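Local coordinates for protein predicted DNA-binding transcriptional regulator (Aliivibrio fischeri ES114, PDB 7DWN) that probably binds DNA at regulatory sites and controls transcription as a tetrameric member of the LysR family, at residues 217-220 / 225-228. Numbering follows the deposited sequence.
Sequences PIFS and DMLK
The ring of Phe-219 meets Met-226 and Leu-227 with its edge, and neither of the two residues lies over a face. Leu-227 CD2 sits in the plane of the ring beside one flank, 3.7 Å from Phe-219 CE2 and 3.8 Å from Phe-219 CD2. Next along the rim, Met-226 CG comes close to the ring plane, 3.6 Å from Phe-219 CZ and 3.9 Å from Phe-219 CE2, so both partners share CE2. The CA-CB bond of Phe-219 already points toward the helix, and with CG anti to the backbone N (chi1 176°) the ring carries on in that direction. Met-226 also starts anti to its backbone N (chi1 -160°), but its chain then bends, and the CG methylene rather than the sulfur or CE does the touching. Leu-227 takes part through one branch, CD2. All three side chains are buried, and no hydrogen bond joins the segments: the contact is purely apolar. It ties strand 215-221 to helix 224-232 in a strand-turn-helix unit, consistent with the alpha/beta, periplasmic-binding-protein-like effector domain of LysR regulators. Strand 215-221 runs parallel to strand 191-195, with Phe-219 hydrogen-bonded through its backbone to Thr-195 and its side chain on Leu-194, while Leu-227 also packs on Leu-240 of strand 238-241. A second subunit carries the sheet onward in parallel pairing with Phe-219 and Ser-220, and its Val-126 and Ile-108 pack on Phe-219 and Met-226, respectively, placing this apolar cluster at a subunit interface.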
ATOM      1  N   PRO A 217       1.943  36.689  16.025  1.00 46.64           N
ATOM      2  CA  PRO A 217       2.715  35.862  15.085  1.00 50.11           C
ATOM      3  C   PRO A 217       2.770  36.514  13.712  1.00 46.21           C
ATOM      4  O   PRO A 217       1.734  36.809  13.114  1.00 42.15           O
ATOM      5  CB  PRO A 217       1.934  34.539  15.049  1.00 52.72           C
ATOM      6  CG  PRO A 217       0.955  34.612  16.191  1.00 46.68           C
ATOM      7  CD  PRO A 217       0.663  36.060  16.385  1.00 42.81           C
ATOM      8  N   ILE A 218       3.982  36.740  13.210  1.00 43.37           N
ATOM      9  CA  ILE A 218       4.156  37.315  11.883  1.00 45.10           C
ATOM     10  C   ILE A 218       4.845  36.366  10.920  1.00 43.61           C
ATOM     11  O   ILE A 218       4.982  36.696   9.736  1.00 40.66           O
ATOM     12  CB  ILE A 218       4.917  38.655  11.938  1.00 46.92           C
ATOM     13  CG1 ILE A 218       6.377  38.417  12.324  1.00 47.08           C
ATOM     14  CG2 ILE A 218       4.232  39.613  12.904  1.00 39.52           C
ATOM     15  CD1 ILE A 218       7.270  39.605  12.072  1.00 40.64           C
ATOM     16  N   PHE A 219       5.274  35.196  11.383  1.00 39.98           N
ATOM     17  CA  PHE A 219       6.040  34.269  10.567  1.00 30.91           C
ATOM     18  C   PHE A 219       6.126  32.943  11.301  1.00 35.31           C
ATOM     19  O   PHE A 219       6.353  32.917  12.513  1.00 40.70           O
ATOM     20  CB  PHE A 219       7.445  34.819  10.286  1.00 31.91           C
ATOM     21  CG  PHE A 219       8.326  33.880   9.517  1.00 41.99           C
ATOM     22  CD1 PHE A 219       8.331  33.892   8.132  1.00 39.60           C
ATOM     23  CD2 PHE A 219       9.161  32.995  10.179  1.00 38.53           C
ATOM     24  CE1 PHE A 219       9.146  33.033   7.420  1.00 41.91           C
ATOM     25  CE2 PHE A 219       9.977  32.134   9.474  1.00 37.81           C
ATOM     26  CZ  PHE A 219       9.968  32.152   8.092  1.00 40.14           C
ATOM     27  N   SER A 220       5.942  31.850  10.565  1.00 34.00           N
ATOM     28  CA  SER A 220       6.042  30.511  11.125  1.00 36.87           C
ATOM     29  C   SER A 220       6.991  29.677  10.279  1.00 36.69           C
ATOM     30  O   SER A 220       7.041  29.828   9.055  1.00 36.01           O
ATOM     31  CB  SER A 220       4.673  29.826  11.201  1.00 39.40           C
ATOM     32  OG  SER A 220       4.769  28.586  11.881  1.00 27.41           O
ATOM     33  N   ASP A 225      16.949  27.426  11.897  1.00 39.68           N
ATOM     34  CA  ASP A 225      17.840  28.352  11.209  1.00 46.84           C
ATOM     35  C   ASP A 225      17.060  29.474  10.534  1.00 49.08           C
ATOM     36  O   ASP A 225      17.530  30.616  10.488  1.00 51.91           O
ATOM     37  CB  ASP A 225      18.691  27.588  10.194  1.00 62.22           C
ATOM     38  CG  ASP A 225      20.066  28.195  10.011  1.00 80.70           C
ATOM     39  OD1 ASP A 225      20.792  28.346  11.020  1.00 79.66           O
ATOM     40  OD2 ASP A 225      20.424  28.512   8.857  1.00 84.93           O
ATOM     41  N   MET A 226      15.861  29.174  10.031  1.00 46.64           N
ATOM     42  CA  MET A 226      15.015  30.203   9.435  1.00 42.49           C
ATOM     43  C   MET A 226      14.634  31.266  10.463  1.00 46.80           C
ATOM     44  O   MET A 226      14.781  32.474  10.216  1.00 48.37           O
ATOM     45  CB  MET A 226      13.764  29.551   8.841  1.00 38.21           C
ATOM     46  CG  MET A 226      13.032  30.381   7.806  1.00 42.85           C
ATOM     47  SD  MET A 226      13.999  30.605   6.305  1.00 39.35           S
ATOM     48  CE  MET A 226      14.592  32.279   6.531  1.00 38.27           C
ATOM     49  N   LEU A 227      14.129  30.828  11.622  1.00 44.85           N
ATOM     50  CA  LEU A 227      13.784  31.761  12.692  1.00 41.87           C
ATOM     51  C   LEU A 227      15.002  32.544  13.155  1.00 43.44           C
ATOM     52  O   LEU A 227      14.906  33.741  13.441  1.00 40.03           O
ATOM     53  CB  LEU A 227      13.164  31.011  13.873  1.00 31.95           C
ATOM     54  CG  LEU A 227      11.881  30.218  13.634  1.00 31.86           C
ATOM     55  CD1 LEU A 227      11.346  29.686  14.954  1.00 29.40           C
ATOM     56  CD2 LEU A 227      10.843  31.080  12.944  1.00 27.26           C
ATOM     57  N   LYS A 228      16.157  31.881  13.239  1.00 40.14           N
ATOM     58  CA  LYS A 228      17.384  32.552  13.654  1.00 30.79           C
ATOM     59  C   LYS A 228      17.755  33.664  12.680  1.00 31.86           C
ATOM     60  O   LYS A 228      18.093  34.781  13.091  1.00 42.75           O
ATOM     61  CB  LYS A 228      18.512  31.525  13.769  1.00 28.21           C
ATOM     62  CG  LYS A 228      19.889  32.102  14.033  1.00 38.35           C
ATOM     63  CD  LYS A 228      20.925  30.989  14.075  1.00 46.05           C
ATOM     64  CE  LYS A 228      22.333  31.532  14.220  1.00 53.03           C
ATOM     65  NZ  LYS A 228      23.342  30.438  14.169  1.00 58.04           N
TER